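Local coordinates for surface presentation of antigens protein SpaK (PDB 2FM8) that acts as a type III secretion chaperone that stores effectors such as SipA and SopE in the bacterial cytoplasm and keeps them ready for secretion into host cells, at residues 12-16 / 17-21; 69-72 / 73-77; 113-116 / 117-121. One frame throughout, in Å; residues are numbered along the deposited sequence.

Contact 1 (12-16 / 17-21)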
loop_
_atom_site.group_PDB
_atom_site.type_symbol
_atom_site.label_atom_id
_atom_site.label_comp_id
_atom_site.label_asym_id
_atom_site.label_seq_id
_atom_site.Cartn_x
_atom_site.Cartn_y
_atom_site.Cartn_z
ATOM N N SER A 12 -13.041 0.081 -35.542
ATOM C CA SER A 12 -14.199 0.930 -35.619
ATOM C C SER A 12 -14.139 2.119 -34.664
ATOM O O SER A 12 -14.476 3.241 -35.053
ATOM C CB SER A 12 -15.435 0.108 -35.324
ATOM O OG SER A 12 -16.566 0.883 -35.608
ATOM N N ALA A 13 -13.715 1.880 -33.423
ATOM C CA ALA A 13 -13.547 2.961 -32.447
ATOM C C ALA A 13 -12.540 4.012 -32.887
ATOM O O ALA A 13 -12.736 5.212 -32.648
ATOM C CB ALA A 13 -13.138 2.402 -31.083
ATOM N N LEU A 14 -11.452 3.555 -33.491
ATOM C CA LEU A 14 -10.395 4.451 -33.929
ATOM C C LEU A 14 -10.859 5.262 -35.113
ATOM O O LEU A 14 -10.479 6.423 -35.243
ATOM C CB LEU A 14 -9.118 3.682 -34.259
ATOM C CG LEU A 14 -8.440 3.002 -33.064
ATOM C CD1 LEU A 14 -7.282 2.162 -33.591
ATOM C CD2 LEU A 14 -7.959 3.994 -32.003
ATOM N N GLU A 15 -11.718 4.669 -35.946
ATOM C CA GLU A 15 -12.340 5.391 -37.042
ATOM C C GLU A 15 -13.264 6.471 -36.517
ATOM O O GLU A 15 -13.156 7.611 -36.951
ATOM C CB GLU A 15 -13.128 4.442 -37.958
ATOM C CG GLU A 15 -13.613 5.115 -39.253
ATOM C CD GLU A 15 -14.285 4.123 -40.206
ATOM O OE1 GLU A 15 -14.849 3.101 -39.714
ATOM O OE2 GLU A 15 -14.242 4.358 -41.436
ATOM N N VAL A 16 -14.153 6.119 -35.579
ATOM C CA VAL A 16 -15.005 7.123 -34.900
ATOM C C VAL A 16 -14.144 8.293 -34.329
ATOM O O VAL A 16 -14.517 9.455 -34.404
ATOM C CB VAL A 16 -15.829 6.494 -33.725
ATOM C CG1 VAL A 16 -16.528 7.582 -32.855
ATOM C CG2 VAL A 16 -16.853 5.490 -34.247
ATOM N N SER A 17 -12.985 7.959 -33.780
ATOM C CA SER A 17 -12.095 8.950 -33.156
ATOM C C SER A 17 -11.391 9.837 -34.175
ATOM O O SER A 17 -10.831 10.858 -33.799
ATOM C CB SER A 17 -11.034 8.248 -32.299
ATOM O OG SER A 17 -11.649 7.582 -31.224
ATOM N N GLY A 18 -11.409 9.422 -35.446
ATOM C CA GLY A 18 -10.805 10.163 -36.555
ATOM C C GLY A 18 -9.351 9.774 -36.771
ATOM O O GLY A 18 -8.560 10.582 -37.243
ATOM N N CYS A 19 -8.973 8.554 -36.398
ATOM C CA CYS A 19 -7.590 8.095 -36.591
ATOM C C CYS A 19 -7.249 7.897 -38.062
ATOM O O CYS A 19 -8.113 7.560 -38.882
ATOM C CB CYS A 19 -7.314 6.784 -35.859
ATOM S SG CYS A 19 -7.243 7.010 -34.038
ATOM N N ASP A 20 -5.977 8.127 -38.368
ATOM C CA ASP A 20 -5.418 7.773 -39.652
ATOM C C ASP A 20 -5.374 6.250 -39.768
ATOM O O ASP A 20 -4.519 5.612 -39.135
ATOM C CB ASP A 20 -4.005 8.336 -39.785
ATOM C CG ASP A 20 -3.348 7.955 -41.108
ATOM O OD1 ASP A 20 -3.856 7.065 -41.839
ATOM O OD2 ASP A 20 -2.310 8.561 -41.409
ATOM N N PRO A 21 -6.271 5.666 -40.591
ATOM C CA PRO A 21 -6.336 4.200 -40.702
ATOM C C PRO A 21 -5.045 3.523 -41.255
ATOM O O PRO A 21 -4.855 2.318 -41.052
ATOM C CB PRO A 21 -7.532 3.971 -41.639
ATOM C CG PRO A 21 -7.611 5.222 -42.457
ATOM C CD PRO A 21 -7.228 6.328 -41.503
#

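Contact 2 (69-72 / 73-77)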
loop_
_atom_site.group_PDB
_atom_site.type_symbol
_atom_site.label_atom_id
_atom_site.label_comp_id
_atom_site.label_asym_id
_atom_site.label_seq_id
_atom_site.Cartn_x
_atom_site.Cartn_y
_atom_site.Cartn_z
ATOM N N ARG A 69 3.095 9.654 -3.816
ATOM C CA ARG A 69 1.890 10.157 -4.493
ATOM C C ARG A 69 0.660 9.289 -4.355
ATOM O O ARG A 69 -0.327 9.466 -5.099
ATOM C CB ARG A 69 2.199 10.385 -5.967
ATOM C CG ARG A 69 2.445 11.821 -6.281
ATOM C CD ARG A 69 3.860 12.133 -6.393
ATOM N NE ARG A 69 4.059 13.566 -6.208
ATOM C CZ ARG A 69 4.984 14.291 -6.853
ATOM N NH1 ARG A 69 5.830 13.724 -7.769
ATOM N NH2 ARG A 69 5.055 15.615 -6.588
ATOM N N ALA A 70 0.690 8.348 -3.413
ATOM C CA ALA A 70 -0.407 7.400 -3.276
ATOM C C ALA A 70 -1.749 8.046 -2.945
ATOM O O ALA A 70 -2.780 7.592 -3.447
ATOM C CB ALA A 70 -0.082 6.316 -2.274
ATOM N N TYR A 71 -1.758 9.108 -2.152
ATOM C CA TYR A 71 -3.025 9.784 -1.846
ATOM C C TYR A 71 -3.692 10.425 -3.063
ATOM O O TYR A 71 -4.892 10.279 -3.303
ATOM C CB TYR A 71 -2.771 10.867 -0.813
ATOM C CG TYR A 71 -3.999 11.603 -0.359
ATOM C CD1 TYR A 71 -5.156 10.911 0.070
ATOM C CD2 TYR A 71 -4.013 12.992 -0.347
ATOM C CE1 TYR A 71 -6.282 11.604 0.502
ATOM C CE2 TYR A 71 -5.114 13.685 0.082
ATOM C CZ TYR A 71 -6.239 13.002 0.514
ATOM O OH TYR A 71 -7.284 13.750 0.965
ATOM N N GLU A 72 -2.896 11.157 -3.832
ATOM C CA GLU A 72 -3.378 11.757 -5.071
ATOM C C GLU A 72 -3.881 10.679 -6.045
ATOM O O GLU A 72 -4.877 10.867 -6.754
ATOM C CB GLU A 72 -2.264 12.622 -5.690
ATOM C CG GLU A 72 -2.575 13.128 -7.099
ATOM C CD GLU A 72 -1.486 14.082 -7.627
ATOM O OE1 GLU A 72 -0.798 14.698 -6.814
ATOM O OE2 GLU A 72 -1.320 14.201 -8.840
ATOM N N ILE A 73 -3.194 9.554 -6.080
ATOM C CA ILE A 73 -3.590 8.465 -6.957
ATOM C C ILE A 73 -4.907 7.865 -6.495
ATOM O O ILE A 73 -5.818 7.653 -7.294
ATOM C CB ILE A 73 -2.464 7.423 -7.062
ATOM C CG1 ILE A 73 -1.273 8.013 -7.857
ATOM C CG2 ILE A 73 -2.946 6.106 -7.673
ATOM C CD1 ILE A 73 -1.526 8.198 -9.360
ATOM N N LEU A 74 -5.027 7.627 -5.195
ATOM C CA LEU A 74 -6.277 7.119 -4.642
ATOM C C LEU A 74 -7.492 8.054 -4.875
ATOM O O LEU A 74 -8.576 7.581 -5.222
ATOM C CB LEU A 74 -6.098 6.790 -3.179
ATOM C CG LEU A 74 -6.300 5.377 -2.647
ATOM C CD1 LEU A 74 -6.127 4.254 -3.619
ATOM C CD2 LEU A 74 -5.435 5.192 -1.406
ATOM N N MET A 75 -7.310 9.364 -4.679
ATOM C CA MET A 75 -8.375 10.327 -4.972
ATOM C C MET A 75 -8.812 10.237 -6.403
ATOM O O MET A 75 -10.015 10.280 -6.703
ATOM C CB MET A 75 -7.907 11.769 -4.787
ATOM C CG MET A 75 -7.292 12.129 -3.472
ATOM S SD MET A 75 -8.302 13.354 -2.626
ATOM C CE MET A 75 -9.265 11.951 -2.086
ATOM N N THR A 76 -7.829 10.163 -7.303
ATOM C CA THR A 76 -8.111 9.996 -8.714
ATOM C C THR A 76 -8.935 8.707 -8.990
ATOM O O THR A 76 -9.929 8.737 -9.705
ATOM C CB THR A 76 -6.818 10.032 -9.562
ATOM O OG1 THR A 76 -5.984 11.133 -9.159
ATOM C CG2 THR A 76 -7.153 10.188 -11.030
ATOM N N ILE A 77 -8.495 7.581 -8.456
ATOM C CA ILE A 77 -9.236 6.323 -8.546
ATOM C C ILE A 77 -10.692 6.490 -8.032
ATOM O O ILE A 77 -11.679 6.103 -8.710
ATOM C CB ILE A 77 -8.483 5.185 -7.752
ATOM C CG1 ILE A 77 -7.211 4.719 -8.509
ATOM C CG2 ILE A 77 -9.346 3.979 -7.512
ATOM C CD1 ILE A 77 -7.486 4.028 -9.840
#

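Contact 3 (113-116 / 117-121)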
loop_
_atom_site.group_PDB
_atom_site.type_symbol
_atom_site.label_atom_id
_atom_site.label_comp_id
_atom_site.label_asym_id
_atom_site.label_seq_id
_atom_site.Cartn_x
_atom_site.Cartn_y
_atom_site.Cartn_z
ATOM N N GLU A 113 -18.775 3.352 -31.510
ATOM C CA GLU A 113 -18.955 4.644 -30.848
ATOM C C GLU A 113 -18.823 4.492 -29.337
ATOM O O GLU A 113 -18.163 5.309 -28.684
ATOM C CB GLU A 113 -20.292 5.292 -31.201
ATOM C CG GLU A 113 -20.329 5.832 -32.623
ATOM C CD GLU A 113 -21.700 6.374 -33.032
ATOM O OE1 GLU A 113 -21.787 6.896 -34.176
ATOM O OE2 GLU A 113 -22.684 6.280 -32.233
ATOM N N LYS A 114 -19.462 3.454 -28.801
ATOM C CA LYS A 114 -19.386 3.125 -27.389
ATOM C C LYS A 114 -17.940 2.726 -26.978
ATOM O O LYS A 114 -17.430 3.198 -25.951
ATOM C CB LYS A 114 -20.399 2.028 -27.022
ATOM C CG LYS A 114 -21.859 2.527 -26.697
ATOM C CD LYS A 114 -21.969 3.147 -25.301
ATOM C CE LYS A 114 -23.401 3.699 -24.944
ATOM N NZ LYS A 114 -23.564 4.057 -23.451
ATOM N N PHE A 115 -17.276 1.890 -27.779
ATOM C CA PHE A 115 -15.924 1.501 -27.424
ATOM C C PHE A 115 -14.950 2.683 -27.528
ATOM O O PHE A 115 -14.013 2.767 -26.754
ATOM C CB PHE A 115 -15.437 0.291 -28.223
ATOM C CG PHE A 115 -14.218 -0.363 -27.629
ATOM C CD1 PHE A 115 -14.235 -0.838 -26.323
ATOM C CD2 PHE A 115 -13.030 -0.463 -28.365
ATOM C CE1 PHE A 115 -13.117 -1.426 -25.758
ATOM C CE2 PHE A 115 -11.900 -1.054 -27.820
ATOM C CZ PHE A 115 -11.930 -1.525 -26.509
ATOM N N SER A 116 -15.190 3.576 -28.487
ATOM C CA SER A 116 -14.431 4.814 -28.636
ATOM C C SER A 116 -14.521 5.671 -27.390
ATOM O O SER A 116 -13.542 6.246 -26.987
ATOM C CB SER A 116 -14.906 5.608 -29.859
ATOM O OG SER A 116 -14.026 6.681 -30.177
ATOM N N THR A 117 -15.696 5.733 -26.775
ATOM C CA THR A 117 -15.862 6.452 -25.512
ATOM C C THR A 117 -14.951 5.875 -24.429
ATOM O O THR A 117 -14.301 6.624 -23.684
ATOM C CB THR A 117 -17.333 6.421 -25.052
ATOM O OG1 THR A 117 -18.126 7.190 -25.984
ATOM C CG2 THR A 117 -17.505 6.972 -23.633
ATOM N N ALA A 118 -14.907 4.545 -24.349
ATOM C CA ALA A 118 -14.031 3.878 -23.406
ATOM C C ALA A 118 -12.552 4.140 -23.709
ATOM O O ALA A 118 -11.785 4.393 -22.794
ATOM C CB ALA A 118 -14.299 2.360 -23.398
ATOM N N LEU A 119 -12.144 4.033 -24.977
ATOM C CA LEU A 119 -10.732 4.227 -25.312
ATOM C C LEU A 119 -10.242 5.659 -25.098
ATOM O O LEU A 119 -9.121 5.875 -24.636
ATOM C CB LEU A 119 -10.423 3.843 -26.772
ATOM C CG LEU A 119 -10.327 2.372 -27.158
ATOM C CD1 LEU A 119 -10.091 2.241 -28.705
ATOM C CD2 LEU A 119 -9.249 1.681 -26.409
ATOM N N ASN A 120 -11.063 6.636 -25.479
ATOM C CA ASN A 120 -10.700 8.039 -25.315
ATOM C C ASN A 120 -10.723 8.432 -23.842
ATOM O O ASN A 120 -9.891 9.222 -23.385
ATOM C CB ASN A 120 -11.644 8.912 -26.128
ATOM C CG ASN A 120 -11.327 8.872 -27.617
ATOM O OD1 ASN A 120 -10.310 9.417 -28.059
ATOM N ND2 ASN A 120 -12.174 8.217 -28.384
ATOM N N GLY A 121 -11.675 7.863 -23.102
ATOM C CA GLY A 121 -11.742 8.065 -21.670
ATOM C C GLY A 121 -10.505 7.499 -20.978
ATOM O O GLY A 121 -9.912 8.142 -20.113
#

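Contact 1 (12-16 / 17-21)
C19 and L14 meet where the chain leaves helix 6-17 and folds back over its last turn. Outward along the cysteine, C19 CB sits 3.2 Å from L14 O and 3.9 Å from L14 CB, against the base of that side chain. Because SG lies anti to the carbonyl carbon of C19 (chi1 -71°), the sulfur swings back along the leucine and comes alongside one branch, with C19 SG 3.7 Å from L14 CD2. The pair is buried, and both residues also pack on apolar side chains of another protein's chain, so this small greasy patch belongs to an intermolecular surface.

S17, one position before the turn, sends OG to 3.0 Å from A13 O. The hydroxyl is bonded to S116 and N120 of helix 112-132, which tie this end of the helix to its neighbour. S17 also offers its backbone to the other protein.

The backbone makes the reversal. S17 N still closes a regular helical bond to A13 O (3.0 Å). Then C19 N reaches back to L14 O at 2.9 Å, almost straight at 163°, while G18 N donates to E15 O at 2.9 Å, arriving from well above that carbonyl's plane. G18 carries the positive phi (90°) that turns the chain between these two bonds. Bonds from G18 and C19 back into the final turn, with an apolar contact between L14 and C19 across it, make this a Schellman motif, the classic C-terminal ending of an alpha-helix.

Contact 2 (69-72 / 73-77)
The Y71 ring has M75 over one of its faces: CG of the methionine stands 4.2 Å from the ring centroid and only 11° off the normal, a CH-pi contact near the centre. The sulfur comes in more obliquely, M75 SD lying 4.3 Å from the centroid and 31° off the normal. Four residues apart on helix 62-78, the two form a Met-aromatic pair one turn long. Moving out from the ring centre, SD shifts toward the phenol end and approaches Y71 CZ and Y71 OH equally, at 3.8 Å each, and the terminal CE continues past CE1 and OH.

The tyrosine has CG anti to its own backbone nitrogen (chi1 -177°), which carries the ring along the helix surface toward the next turn, while the methionine chain bends at chi2 and again at chi3, bringing SD and CE against the ring. Packing at the foot of the pair is tight, with M75 CG 3.0 Å from Y71 O. Both residues also touch a crystal neighbour, which may influence how the exposed methionine lies.

This helix meets a second subunit: A70 packs on Y71 of that copy, Y71 on its Q67, and L74 on its L74. I73 turns instead toward helix 112-132, where it packs on F129 and S132, and E72 OE2 is hydrogen-bonded to S132.

Although N of Y71 and of E72 lacks a bond to the turn before, the helical bonds resume here, L74 N to A70 O (2.8 Å) and M75 N to Y71 O (2.9 Å). One carbonyl oxygen takes two donors: E72 O accepts T76 N at 3.1 Å and T76 OG1 at 2.7 Å, the two arriving from opposite faces of the carbonyl plane.

Contact 3 (113-116 / 117-121)
F115 and L119, one turn apart on helix 112-132, supply the apolar part of the contact. The phenylalanine, its CG anti to the backbone nitrogen (chi1 -164°), leans forward along the helix so that F115 CE2 lies 3.8 Å from L119 CG. L119 CD1 lies close by, 3.9 Å from F115 CE2 and 4.0 Å from F115 CD2. A118 CB adds a looser touch, 4.3 Å from F115 CD1. Together F115 and L119 pack on I45 and I54, inner-strand residues of the sheet.

The polar part lies with S116 and N120. S116 O takes two hydrogen bonds from the same asparagine: backbone N120 N at 2.9 Å and side-chain N120 ND2 at 2.8 Å, reaching it from opposite faces of the carbonyl plane. The amide donor sits well above that plane, 47° out of it, and the hydrogen bond is bent, at 142°. Besides its bond to S17, S116 OG also bonds A13 O of helix 6-17, while N120 OD1 bonds a polar side chain on the chain of another protein, so this amide is held at both ends.

Routine i to i+4 backbone bonds complete the turn, L119 N to F115 O being 2.9 Å. The result is an amphipathic helix packed on an antiparallel sheet, the alpha+beta fold of type III secretion chaperones.

The three contacts come in series along the chain. Contact 1 ends helix 6-17, contact 2 lies within helix 62-78 and contact 3 falls near the start of helix 112-132. Contacts 1 and 3 are neighbours, their centres about 11 Å apart and on the same side of the chain's centre, and they touch through S17, S116 and N120. Contact 2 sits on the opposite side from contact 1, about 31 Å between centres, and about 23 Å, centre to centre, from contact 3. Helix 112-132 spans the gap, meeting helix 6-17 near its start and helix 62-78 near its end. Contacts 1 and 3 both touch the chain of another protein, whereas contact 2 packs on the second subunit.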